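Local coordinates for protein twin-arginine translocation pathway signal (Rhodoferax ferrireducens, PDB 5IM2) that probably serves as the extracytoplasmic solute-binding component of a TRAP transporter, and holds a copurified benzoate in its ligand pocket, at residues H68-D73 and S292-R297; M134-E139 and A359-H364; W146-T151 and L354-A359; G171-K176 and A184-L189. All coordinates share one frame; numbering follows the deposited sequence. Where two conformers were deposited one is given.

How the interactions relate
Interaction 1 lies beside the five-stranded sheet of this TRAP solute-binding protein, interaction 4 in its six-stranded sheet, and interactions 2 and 3 on helices 138-152 and 350-367. Interactions 2 and 3 are about 10 Å apart, centre to centre, and share Ala359. Glu147 ties them together, its carboxylate reaching Lys363 and His364. Interaction 1, its centre about 19 Å from that of interaction 2, is joined to it by the Arg297-Glu139 salt bridge. Interaction 4 is centred about 31 Å from interaction 1, across the chain's centre. The segments of interaction 1 alternate along the chain with those of 2 and 3, interlacing distant parts of the sequence, with the local interaction 4 nested inside.

Interaction 1 (H68-D73 and S292-R297); sequences HKVWMD and SGWLGR
Trp294 reaches out from helix 289-301 and lays the outer end of its indole against Val70 on helix 62-78. The atoms that meet are at the far rim of the six-membered ring: Val70 CG1 lies 3.6 Å from Trp294 CZ2 and 3.7 Å from Trp294 CH2, and the methyl arrives obliquely. Two torsions set this up. With CG anti to the backbone N (chi1 171°), Trp294 extends its ring away from its own helix, while Val70 presents CG1 from the equivalent position, anti to its own N. Beside them Trp71 offers only the root of its side chain, CB standing 4.4 Å from Trp294 CZ3. Its indole turns elsewhere, packing on Leu163 and giving its NE1 hydrogen to the carbonyl oxygen of Asn286. In the periplasmic binding protein fold, helices flank the sheet of each lobe; here helices 62-78 and 289-301 lie beside the five-stranded sheet, with Met72 resting on strand 83-88 and Leu295 on strand 161-167. Even at their closest the CA atoms, Trp71 CA and Leu295 CA, are 9.0 Å apart, and the indole of Trp294 reaches across between the helices. No hydrogen bond links the two segments. Next along the same helix, Leu295 points toward helix 62-78 and packs on Met67, while His68 turns its imidazole to the aromatic rings of Phe53 and Trp113.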
loop_
_atom_site.group_PDB
_atom_site.type_symbol
_atom_site.label_atom_id
_atom_site.label_comp_id
_atom_site.label_asym_id
_atom_site.label_seq_id
_atom_site.Cartn_x
_atom_site.Cartn_y
_atom_site.Cartn_z
ATOM N N HIS A 68 10.950 -5.223 5.906
ATOM C CA HIS A 68 10.639 -6.416 6.690
ATOM C C HIS A 68 11.851 -6.959 7.441
ATOM O O HIS A 68 11.787 -7.156 8.658
ATOM C CB HIS A 68 10.045 -7.470 5.782
ATOM C CG HIS A 68 8.705 -7.067 5.277
ATOM N ND1 HIS A 68 7.956 -7.837 4.410
ATOM C CD2 HIS A 68 7.969 -5.964 5.549
ATOM C CE1 HIS A 68 6.823 -7.207 4.151
ATOM N NE2 HIS A 68 6.799 -6.079 4.839
ATOM N N LYS A 69 12.958 -7.237 6.738
ATOM C CA LYS A 69 14.150 -7.757 7.411
ATOM C C LYS A 69 14.692 -6.767 8.423
ATOM O O LYS A 69 15.181 -7.158 9.491
ATOM C CB LYS A 69 15.238 -8.105 6.397
ATOM C CG LYS A 69 14.950 -9.414 5.643
ATOM C CD LYS A 69 16.044 -9.754 4.663
ATOM C CE LYS A 69 17.311 -10.156 5.348
ATOM N NZ LYS A 69 18.242 -10.761 4.356
ATOM N N VAL A 70 14.630 -5.489 8.099
ATOM C CA VAL A 70 15.127 -4.470 9.009
ATOM C C VAL A 70 14.288 -4.426 10.280
ATOM O O VAL A 70 14.824 -4.328 11.391
ATOM C CB VAL A 70 15.163 -3.117 8.283
ATOM C CG1 VAL A 70 15.493 -1.999 9.234
ATOM C CG2 VAL A 70 16.183 -3.175 7.156
ATOM N N TRP A 71 12.966 -4.492 10.141
ATOM C CA TRP A 71 12.108 -4.423 11.318
ATOM C C TRP A 71 12.311 -5.637 12.208
ATOM O O TRP A 71 12.456 -5.506 13.426
ATOM C CB TRP A 71 10.643 -4.295 10.882
ATOM C CG TRP A 71 9.639 -4.164 12.040
ATOM C CD1 TRP A 71 9.230 -3.003 12.638
ATOM C CD2 TRP A 71 8.946 -5.222 12.717
ATOM N NE1 TRP A 71 8.316 -3.279 13.627
ATOM C CE2 TRP A 71 8.134 -4.632 13.697
ATOM C CE3 TRP A 71 8.927 -6.611 12.582
ATOM C CZ2 TRP A 71 7.332 -5.384 14.552
ATOM C CZ3 TRP A 71 8.121 -7.352 13.427
ATOM C CH2 TRP A 71 7.337 -6.741 14.385
ATOM N N MET A 72 12.294 -6.844 11.625
ATOM C CA MET A 72 12.525 -8.047 12.422
ATOM C C MET A 72 13.888 -8.021 13.111
ATOM O O MET A 72 14.029 -8.450 14.267
ATOM C CB MET A 72 12.409 -9.281 11.521
ATOM C CG MET A 72 10.972 -9.604 11.171
ATOM S SD MET A 72 10.841 -11.118 10.197
ATOM C CE MET A 72 10.946 -10.438 8.540
ATOM N N ASP A 73 14.916 -7.566 12.408
ATOM C CA ASP A 73 16.248 -7.535 13.012
ATOM C C ASP A 73 16.322 -6.532 14.165
ATOM O O ASP A 73 16.961 -6.808 15.189
ATOM C CB ASP A 73 17.303 -7.220 11.956
ATOM C CG ASP A 73 17.561 -8.405 11.021
ATOM O OD1 ASP A 73 17.035 -9.503 11.304
ATOM O OD2 ASP A 73 18.276 -8.241 10.007
ATOM N N SER A 292 4.996 3.388 11.819
ATOM C CA SER A 292 4.185 3.623 10.627
ATOM C C SER A 292 4.826 4.642 9.698
ATOM O O SER A 292 4.944 4.402 8.492
ATOM C CB SER A 292 2.772 4.071 11.035
ATOM O OG SER A 292 2.100 3.009 11.731
ATOM N N GLY A 293 5.254 5.791 10.232
ATOM C CA GLY A 293 5.934 6.762 9.400
ATOM C C GLY A 293 7.212 6.222 8.782
ATOM O O GLY A 293 7.511 6.500 7.625
ATOM N N TRP A 294 7.979 5.439 9.551
ATOM C CA TRP A 294 9.254 4.927 9.077
ATOM C C TRP A 294 9.051 3.947 7.923
ATOM O O TRP A 294 9.736 4.026 6.904
ATOM C CB TRP A 294 10.005 4.280 10.243
ATOM C CG TRP A 294 11.179 3.580 9.785
ATOM C CD1 TRP A 294 12.376 4.132 9.432
ATOM C CD2 TRP A 294 11.289 2.171 9.548
ATOM N NE1 TRP A 294 13.233 3.138 8.999
ATOM C CE2 TRP A 294 12.586 1.929 9.064
ATOM C CE3 TRP A 294 10.415 1.089 9.711
ATOM C CZ2 TRP A 294 13.029 0.644 8.737
ATOM C CZ3 TRP A 294 10.858 -0.181 9.388
ATOM C CH2 TRP A 294 12.150 -0.392 8.908
ATOM N N LEU A 295 8.069 3.065 8.036
ATOM C CA LEU A 295 7.775 2.137 6.947
ATOM C C LEU A 295 7.420 2.879 5.669
ATOM O O LEU A 295 7.899 2.532 4.580
ATOM C CB LEU A 295 6.646 1.185 7.349
ATOM C CG LEU A 295 7.005 0.123 8.374
ATOM C CD1 LEU A 295 5.779 -0.604 8.896
ATOM C CD2 LEU A 295 7.949 -0.899 7.721
ATOM N N GLY A 296 6.515 3.859 5.759
ATOM C CA GLY A 296 6.177 4.648 4.588
ATOM C C GLY A 296 7.373 5.392 4.013
ATOM O O GLY A 296 7.562 5.436 2.800
ATOM N N ARG A 297 8.196 6.002 4.875
ATOM C CA ARG A 297 9.351 6.734 4.387
ATOM C C ARG A 297 10.263 5.817 3.563
ATOM O O ARG A 297 10.718 6.184 2.469
ATOM C CB ARG A 297 10.116 7.348 5.560
ATOM C CG ARG A 297 11.191 8.255 5.119
ATOM C CD ARG A 297 12.007 8.899 6.233
ATOM N NE ARG A 297 13.040 9.693 5.579
ATOM C CZ ARG A 297 13.043 11.017 5.443
ATOM N NH1 ARG A 297 12.097 11.785 5.987
ATOM N NH2 ARG A 297 14.045 11.582 4.782
#

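Interaction 2 (M134-E139 and A359-H364); sequences MMTNAE and ALIAKH
Met134 to Asn137 form a loop that runs past one side of helix 350-367 before helix 138-152 begins, and Ile361 projects from helix 350-367 toward the loop. Asn137 occupies the N-cap position, its OD1 accepting a hydrogen bond from the backbone N of Ala140. The backbone of the loop is itself part of the contact: the carbonyl oxygen Met134 O lies 3.4 Å from Ile361 CD1 and 3.8 Å from Ile361 CG2, so the two branches of the isoleucine both border one polar atom. In this solute-binding protein fold, the N-capped start of helix 138-152 and the loop before it thus pack on the last helix of the modelled chain, and Phe129 extends the apolar surroundings of Ile361. Met134, bent at chi2 and chi3, brings its terminal CE to 4.0 Å from Ile361 CD1, the two side chains crossing at about a right angle. Thr136 approaches on the other branch. Its CG2 is 3.7 Å from Ile361 CG2, and the two side chains run past each other in opposite directions. The threonine hydroxyl, held between N and the carbonyl carbon (chi1 53°), is hydrogen-bonded to the hydroxyl of Ser365, one helical turn beyond Ile361. An alanine at Ile361 is likely to open a gap beside Met134 O and deprive Thr136 CG2 and Met134 CE of the methyl groups they rest on here. In the first turn of helix 138-152, Glu139 forms a salt bridge with Arg297.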
loop_
_atom_site.group_PDB
_atom_site.type_symbol
_atom_site.label_atom_id
_atom_site.label_comp_id
_atom_site.label_asym_id
_atom_site.label_seq_id
_atom_site.Cartn_x
_atom_site.Cartn_y
_atom_site.Cartn_z
ATOM N N MET A 134 -5.042 12.239 -2.396
ATOM C CA MET A 134 -5.066 12.373 -0.934
ATOM C C MET A 134 -3.683 12.573 -0.325
ATOM O O MET A 134 -3.530 13.370 0.614
ATOM C CB MET A 134 -5.701 11.143 -0.284
ATOM C CG MET A 134 -7.172 10.976 -0.502
ATOM S SD MET A 134 -8.141 12.227 0.371
ATOM C CE MET A 134 -7.822 11.782 2.042
ATOM N N MET A 135 -2.673 11.891 -0.839
ATOM C CA MET A 135 -1.387 11.820 -0.151
ATOM C C MET A 135 -0.512 13.022 -0.453
ATOM O O MET A 135 -0.498 13.552 -1.557
ATOM C CB MET A 135 -0.651 10.540 -0.560
ATOM C CG MET A 135 0.770 10.443 -0.036
ATOM S SD MET A 135 1.635 8.931 -0.504
ATOM C CE MET A 135 1.276 8.898 -2.178
ATOM N N THR A 136 0.265 13.427 0.552
ATOM C CA THR A 136 1.367 14.352 0.343
ATOM C C THR A 136 2.637 13.524 0.089
ATOM O O THR A 136 2.979 13.251 -1.071
ATOM C CB THR A 136 1.513 15.276 1.544
ATOM O OG1 THR A 136 1.600 14.497 2.730
ATOM C CG2 THR A 136 0.309 16.169 1.680
ATOM N N ASN A 137 3.305 13.073 1.154
ATOM C CA ASN A 137 4.368 12.069 1.049
ATOM C C ASN A 137 4.016 10.850 1.901
ATOM O O ASN A 137 3.141 10.909 2.768
ATOM C CB ASN A 137 5.716 12.661 1.471
ATOM C CG ASN A 137 5.729 13.091 2.889
ATOM O OD1 ASN A 137 5.855 12.265 3.756
ATOM N ND2 ASN A 137 5.603 14.408 3.147
ATOM N N ALA A 138 4.664 9.719 1.624
ATOM C CA ALA A 138 4.280 8.473 2.290
ATOM C C ALA A 138 4.523 8.505 3.798
ATOM O O ALA A 138 3.735 7.933 4.555
ATOM C CB ALA A 138 5.008 7.290 1.659
ATOM N N GLU A 139 5.618 9.127 4.258
ATOM C CA GLU A 139 5.861 9.179 5.699
ATOM C C GLU A 139 4.725 9.908 6.409
ATOM O O GLU A 139 4.135 9.391 7.363
ATOM C CB GLU A 139 7.197 9.855 6.018
ATOM C CG GLU A 139 7.496 9.910 7.494
ATOM C CD GLU A 139 8.749 10.707 7.786
ATOM O OE1 GLU A 139 9.383 11.210 6.817
ATOM O OE2 GLU A 139 9.070 10.866 8.990
ATOM N N ALA A 359 -7.362 16.426 7.319
ATOM C CA ALA A 359 -6.733 17.195 8.390
ATOM C C ALA A 359 -5.506 16.478 8.940
ATOM O O ALA A 359 -4.502 17.127 9.282
ATOM C CB ALA A 359 -7.731 17.448 9.518
ATOM N N LEU A 360 -5.590 15.153 9.105
ATOM C CA LEU A 360 -4.477 14.400 9.694
ATOM C C LEU A 360 -3.295 14.360 8.744
ATOM O O LEU A 360 -2.134 14.465 9.176
ATOM C CB LEU A 360 -4.940 12.974 10.089
ATOM C CG LEU A 360 -5.855 12.880 11.318
ATOM C CD1 LEU A 360 -6.294 11.463 11.642
ATOM C CD2 LEU A 360 -5.175 13.496 12.556
ATOM N N ILE A 361 -3.562 14.241 7.444
ATOM C CA ILE A 361 -2.488 14.326 6.454
ATOM C C ILE A 361 -1.821 15.696 6.537
ATOM O O ILE A 361 -0.591 15.819 6.534
ATOM C CB ILE A 361 -3.054 14.053 5.047
ATOM C CG1 ILE A 361 -3.453 12.583 4.973
ATOM C CG2 ILE A 361 -2.053 14.424 3.973
ATOM C CD1 ILE A 361 -4.248 12.194 3.714
ATOM N N ALA A 362 -2.636 16.753 6.635
ATOM C CA ALA A 362 -2.092 18.105 6.753
ATOM C C ALA A 362 -1.222 18.262 7.989
ATOM O O ALA A 362 -0.145 18.873 7.930
ATOM C CB ALA A 362 -3.242 19.104 6.807
ATOM N N LYS A 363 -1.691 17.749 9.126
ATOM C CA LYS A 363 -0.952 17.879 10.377
ATOM C C LYS A 363 0.373 17.141 10.334
ATOM O O LYS A 363 1.403 17.654 10.780
ATOM C CB LYS A 363 -1.779 17.339 11.526
ATOM C CG LYS A 363 -1.069 17.477 12.845
ATOM C CD LYS A 363 -1.983 17.172 13.976
ATOM C CE LYS A 363 -2.205 15.701 14.087
ATOM N NZ LYS A 363 -3.007 15.344 15.283
ATOM N N HIS A 364 0.359 15.900 9.884
ATOM C CA HIS A 364 1.603 15.153 9.924
ATOM C C HIS A 364 2.559 15.562 8.830
ATOM O O HIS A 364 3.740 15.227 8.909
ATOM C CB HIS A 364 1.313 13.657 9.857
ATOM C CG HIS A 364 0.763 13.120 11.133
ATOM N ND1 HIS A 364 1.548 12.864 12.241
ATOM C CD2 HIS A 364 -0.509 12.834 11.500
ATOM C CE1 HIS A 364 0.783 12.432 13.229
ATOM N NE2 HIS A 364 -0.468 12.399 12.802
#

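Interaction 3 (W146-T151 and L354-A359); sequences WEYMQT and LTTARA
A small apolar helix-to-helix contact, centred on the ring of Tyr148, joins helix 138-152 to the C-terminal helix 350-367 of this periplasmic binding protein fold; its centre is about 17 Å from the centre of the chain, yet it is buried. The helices come close here, with 6.6 Å between Tyr148 CA and Ala357 CA, and the short side chain of alanine leaves room for the aromatic ring. Ala357 CB sits 4.1 Å from Tyr148 CE2 and nearly as close to CD2, so the methyl meets the CD2-CE2 bond obliquely. Thr356 adds its methyl next to it, CG2 being 4.2 Å from Tyr148 CD2, while its hydroxyl is hydrogen-bonded to Gln352. Tyr148 reaches this position because its CG is anti to the backbone N (chi1 176°), which carries the ring outward between the helices. Its hydroxyl goes farther, to the carbonyl oxygen of Arg125, and its ring also meets Phe129 edge-to-face; the phenol is thus fixed at its tip as well as packed against helix 350-367. From its own helix, the sulfur of Met149 lies in the plane of the ring at its edge. Thr151, one turn after Glu147, turns its hydroxyl back to the helix. Two donors converge on the carbonyl oxygen of Glu147, from opposite faces of its plane: the backbone N of Thr151, and Thr151 OG1, which donates to Glu147 O across 2.8 Å, tilted 34° from the carbonyl plane.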
loop_
_atom_site.group_PDB
_atom_site.type_symbol
_atom_site.label_atom_id
_atom_site.label_comp_id
_atom_site.label_asym_id
_atom_site.label_seq_id
_atom_site.Cartn_x
_atom_site.Cartn_y
_atom_site.Cartn_z
ATOM N N TRP A 146 -2.119 5.854 10.690
ATOM C CA TRP A 146 -2.081 5.291 12.040
ATOM C C TRP A 146 -3.066 6.008 12.968
ATOM O O TRP A 146 -3.923 5.372 13.615
ATOM C CB TRP A 146 -0.666 5.358 12.630
ATOM C CG TRP A 146 -0.720 4.899 14.057
ATOM C CD1 TRP A 146 -0.848 5.685 15.188
ATOM C CD2 TRP A 146 -0.716 3.547 14.518
ATOM N NE1 TRP A 146 -0.898 4.896 16.310
ATOM C CE2 TRP A 146 -0.833 3.579 15.929
ATOM C CE3 TRP A 146 -0.599 2.308 13.885
ATOM C CZ2 TRP A 146 -0.862 2.434 16.689
ATOM C CZ3 TRP A 146 -0.623 1.165 14.659
ATOM C CH2 TRP A 146 -0.740 1.236 16.038
ATOM N N GLU A 147 -2.963 7.336 13.027
ATOM C CA GLU A 147 -3.791 8.118 13.940
ATOM C C GLU A 147 -5.268 8.027 13.580
ATOM O O GLU A 147 -6.122 7.885 14.464
ATOM C CB GLU A 147 -3.336 9.576 13.961
ATOM C CG GLU A 147 -4.161 10.404 14.929
ATOM C CD GLU A 147 -3.627 11.814 15.194
ATOM O OE1 GLU A 147 -2.522 12.173 14.745
ATOM O OE2 GLU A 147 -4.343 12.569 15.874
ATOM N N TYR A 148 -5.581 8.055 12.289
ATOM C CA TYR A 148 -6.962 7.865 11.831
ATOM C C TYR A 148 -7.560 6.549 12.333
ATOM O O TYR A 148 -8.679 6.510 12.859
ATOM C CB TYR A 148 -6.981 7.922 10.302
ATOM C CG TYR A 148 -8.295 7.647 9.592
ATOM C CD1 TYR A 148 -8.634 6.350 9.246
ATOM C CD2 TYR A 148 -9.138 8.665 9.212
ATOM C CE1 TYR A 148 -9.818 6.051 8.556
ATOM C CE2 TYR A 148 -10.332 8.389 8.506
ATOM C CZ TYR A 148 -10.640 7.067 8.169
ATOM O OH TYR A 148 -11.773 6.733 7.457
ATOM N N MET A 149 -6.863 5.436 12.137
ATOM C CA MET A 149 -7.477 4.173 12.523
ATOM C C MET A 149 -7.609 4.087 14.037
ATOM O O MET A 149 -8.614 3.585 14.557
ATOM C CB MET A 149 -6.676 2.997 11.967
ATOM C CG MET A 149 -6.685 2.953 10.449
ATOM S SD MET A 149 -8.343 2.921 9.655
ATOM C CE MET A 149 -9.017 1.370 10.233
ATOM N N GLN A 150 -6.619 4.616 14.754
ATOM C CA GLN A 150 -6.605 4.518 16.204
ATOM C C GLN A 150 -7.739 5.309 16.819
ATOM O O GLN A 150 -8.305 4.899 17.835
ATOM C CB GLN A 150 -5.274 5.034 16.745
ATOM C CG GLN A 150 -4.197 4.006 16.781
ATOM C CD GLN A 150 -4.406 3.002 17.885
ATOM O OE1 GLN A 150 -4.895 1.895 17.650
ATOM N NE2 GLN A 150 -4.035 3.383 19.103
ATOM N N THR A 151 -8.062 6.460 16.244
ATOM C CA THR A 151 -9.002 7.376 16.878
ATOM C C THR A 151 -10.395 7.273 16.288
ATOM O O THR A 151 -11.375 7.426 17.016
ATOM C CB THR A 151 -8.500 8.822 16.778
ATOM O OG1 THR A 151 -8.396 9.217 15.405
ATOM C CG2 THR A 151 -7.140 8.946 17.423
ATOM N N LEU A 354 -13.717 11.595 6.025
ATOM C CA LEU A 354 -12.922 12.225 4.977
ATOM C C LEU A 354 -12.321 13.541 5.455
ATOM O O LEU A 354 -11.156 13.849 5.154
ATOM C CB LEU A 354 -13.780 12.433 3.739
ATOM C CG LEU A 354 -13.115 13.168 2.570
ATOM C CD1 LEU A 354 -11.950 12.384 2.019
ATOM C CD2 LEU A 354 -14.120 13.426 1.469
ATOM N N THR A 355 -13.103 14.309 6.213
ATOM C CA THR A 355 -12.636 15.553 6.822
ATOM C C THR A 355 -11.457 15.289 7.753
ATOM O O THR A 355 -10.423 15.980 7.691
ATOM C CB THR A 355 -13.813 16.223 7.555
ATOM O OG1 THR A 355 -14.832 16.543 6.607
ATOM C CG2 THR A 355 -13.407 17.509 8.239
ATOM N N THR A 356 -11.579 14.268 8.601
ATOM C CA THR A 356 -10.488 13.952 9.502
ATOM C C THR A 356 -9.261 13.524 8.708
ATOM O O THR A 356 -8.139 13.946 9.027
ATOM C CB THR A 356 -10.948 12.874 10.496
ATOM O OG1 THR A 356 -11.914 13.439 11.418
ATOM C CG2 THR A 356 -9.816 12.271 11.258
ATOM N N ALA A 357 -9.444 12.677 7.687
ATOM C CA ALA A 357 -8.281 12.165 6.964
ATOM C C ALA A 357 -7.471 13.298 6.341
ATOM O O ALA A 357 -6.233 13.321 6.431
ATOM C CB ALA A 357 -8.714 11.153 5.903
ATOM N N ARG A 358 -8.144 14.263 5.718
ATOM C CA ARG A 358 -7.412 15.375 5.122
ATOM C C ARG A 358 -6.696 16.185 6.189
ATOM O O ARG A 358 -5.538 16.580 6.006
ATOM C CB ARG A 358 -8.364 16.251 4.309
ATOM C CG ARG A 358 -8.835 15.519 3.062
ATOM C CD ARG A 358 -9.405 16.465 2.048
ATOM N NE ARG A 358 -9.437 15.862 0.719
ATOM C CZ ARG A 358 -10.537 15.641 0.000
ATOM N NH1 ARG A 358 -11.751 15.964 0.453
ATOM N NH2 ARG A 358 -10.403 15.098 -1.202
ATOM N N ALA A 359 -7.362 16.426 7.319
ATOM C CA ALA A 359 -6.733 17.195 8.390
ATOM C C ALA A 359 -5.506 16.478 8.940
ATOM O O ALA A 359 -4.502 17.127 9.282
ATOM C CB ALA A 359 -7.731 17.448 9.518
#

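Interaction 4 (G171-K176 and A184-L189)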
loop_
_atom_site.group_PDB
_atom_site.type_symbol
_atom_site.label_atom_id
_atom_site.label_comp_id
_atom_site.label_asym_id
_atom_site.label_seq_id
_atom_site.Cartn_x
_atom_site.Cartn_y
_atom_site.Cartn_z
ATOM N N GLY A 171 1.485 6.620 -6.936
ATOM C CA GLY A 171 1.250 5.633 -7.974
ATOM C C GLY A 171 1.690 6.100 -9.355
ATOM O O GLY A 171 1.655 7.289 -9.690
ATOM N N VAL A 172 2.133 5.136 -10.175
ATOM C CA VAL A 172 2.625 5.393 -11.524
ATOM C C VAL A 172 1.905 4.427 -12.465
ATOM O O VAL A 172 1.535 3.321 -12.069
ATOM C CB VAL A 172 4.174 5.207 -11.572
ATOM C CG1 VAL A 172 4.742 5.307 -12.966
ATOM C CG2 VAL A 172 4.871 6.192 -10.640
ATOM N N PHE A 173 1.703 4.847 -13.713
ATOM C CA PHE A 173 1.170 3.969 -14.751
ATOM C C PHE A 173 2.306 3.290 -15.512
ATOM O O PHE A 173 3.210 3.964 -16.013
ATOM C CB PHE A 173 0.329 4.739 -15.772
ATOM C CG PHE A 173 -0.919 5.362 -15.223
ATOM C CD1 PHE A 173 -1.898 4.581 -14.625
ATOM C CD2 PHE A 173 -1.132 6.723 -15.350
ATOM C CE1 PHE A 173 -3.051 5.158 -14.128
ATOM C CE2 PHE A 173 -2.304 7.303 -14.897
ATOM C CZ PHE A 173 -3.262 6.520 -14.286
ATOM N N HIS A 174 2.187 1.979 -15.698
ATOM C CA HIS A 174 3.153 1.183 -16.448
ATOM C C HIS A 174 2.384 0.443 -17.527
ATOM O O HIS A 174 1.501 -0.363 -17.213
ATOM C CB HIS A 174 3.876 0.204 -15.529
ATOM C CG HIS A 174 4.357 0.848 -14.269
ATOM N ND1 HIS A 174 5.573 1.489 -14.186
ATOM C CD2 HIS A 174 3.774 0.984 -13.053
ATOM C CE1 HIS A 174 5.712 2.016 -12.984
ATOM N NE2 HIS A 174 4.635 1.722 -12.271
ATOM N N THR A 175 2.692 0.729 -18.792
ATOM C CA THR A 175 1.945 0.152 -19.901
ATOM C C THR A 175 2.883 -0.489 -20.909
ATOM O O THR A 175 4.039 -0.099 -21.054
ATOM C CB THR A 175 1.111 1.209 -20.596
ATOM O OG1 THR A 175 1.948 2.339 -20.856
ATOM C CG2 THR A 175 -0.052 1.654 -19.686
ATOM N N LYS A 176 2.360 -1.473 -21.626
ATOM C CA LYS A 176 3.161 -2.185 -22.604
ATOM C C LYS A 176 3.373 -1.377 -23.885
ATOM O O LYS A 176 4.490 -1.343 -24.410
ATOM C CB LYS A 176 2.503 -3.533 -22.925
ATOM C CG LYS A 176 2.556 -4.532 -21.771
ATOM C CD LYS A 176 2.214 -5.941 -22.205
ATOM C CE LYS A 176 0.749 -6.231 -22.051
ATOM N NZ LYS A 176 0.393 -7.557 -22.657
ATOM N N ALA A 184 -7.559 10.532 -21.716
ATOM C CA ALA A 184 -8.094 9.849 -22.890
ATOM C C ALA A 184 -7.210 8.706 -23.363
ATOM O O ALA A 184 -7.699 7.791 -24.033
ATOM C CB ALA A 184 -8.279 10.827 -24.046
ATOM N N ASP A 185 -5.921 8.734 -23.042
ATOM C CA ASP A 185 -5.033 7.665 -23.475
ATOM C C ASP A 185 -5.311 6.359 -22.740
ATOM O O ASP A 185 -4.846 5.299 -23.169
ATOM C CB ASP A 185 -3.572 8.111 -23.289
ATOM C CG ASP A 185 -3.153 9.202 -24.299
ATOM O OD1 ASP A 185 -3.642 9.173 -25.444
ATOM O OD2 ASP A 185 -2.317 10.083 -23.961
ATOM N N LEU A 186 -6.107 6.400 -21.692
ATOM C CA LEU A 186 -6.443 5.195 -20.934
ATOM C C LEU A 186 -7.684 4.497 -21.443
ATOM O O LEU A 186 -7.997 3.411 -20.954
ATOM C CB LEU A 186 -6.666 5.529 -19.478
ATOM C CG LEU A 186 -5.362 5.881 -18.732
ATOM C CD1 LEU A 186 -5.690 6.675 -17.542
ATOM C CD2 LEU A 186 -4.613 4.656 -18.286
ATOM N N LYS A 187 -8.413 5.122 -22.356
ATOM C CA LYS A 187 -9.706 4.603 -22.791
ATOM C C LYS A 187 -9.561 3.184 -23.293
ATOM O O LYS A 187 -8.769 2.921 -24.202
ATOM C CB LYS A 187 -10.292 5.479 -23.897
ATOM C CG LYS A 187 -10.857 6.810 -23.449
ATOM C CD LYS A 187 -11.780 7.374 -24.527
ATOM C CE LYS A 187 -12.246 8.782 -24.201
ATOM N NZ LYS A 187 -12.937 9.392 -25.374
ATOM N N GLY A 188 -10.335 2.273 -22.710
ATOM C CA GLY A 188 -10.392 0.893 -23.155
ATOM C C GLY A 188 -9.185 0.054 -22.808
ATOM O O GLY A 188 -9.195 -1.142 -23.092
ATOM N N LEU A 189 -8.138 0.628 -22.209
ATOM C CA LEU A 189 -7.017 -0.172 -21.748
ATOM C C LEU A 189 -7.390 -1.005 -20.537
ATOM O O LEU A 189 -8.001 -0.515 -19.587
ATOM C CB LEU A 189 -5.823 0.697 -21.366
ATOM C CG LEU A 189 -5.117 1.497 -22.467
ATOM C CD1 LEU A 189 -3.826 2.107 -21.906
ATOM C CD2 LEU A 189 -4.807 0.646 -23.673
#
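Apolar contacts alone join the two segments, and Phe173 with Leu186 carries the main one. Leu186 CD1 is 4.1 Å from Phe173 CZ, at the end of the ring, while Leu186 CD2 stands over one face; the side chains cross at about a right angle. Placing CG anti to the carbonyl carbon (chi1 -64°) swings the ring of Phe173 off the strand to the side where Leu186 lies. A second, looser pair lies alongside: Thr175 CG2 and Leu189 CD1 are 4.4 Å apart. Strand 171-175 runs inside the six-stranded sheet of one lobe of the binding protein, between strands 228-232 and 247-251, and the segment 184-189 leads into strand 190-193 of the same sheet. Met191 on that strand and Leu202 and Leu205 on helix 196-205 continue the apolar layer.

Hydrogen bonds shape each segment separately. A type II beta turn spans Leu186 to Leu189, closed by Leu189 N to Leu186 O at 3.1 Å, with Gly188 at positive phi (74°); it carries the chain from one leucine to the other, both directed toward the strand. Asp185 OD2 accepts from the backbone N of Lys181 and of Thr182, and Thr175 OG1 is hydrogen-bonded to the carbonyl oxygen of Lys178.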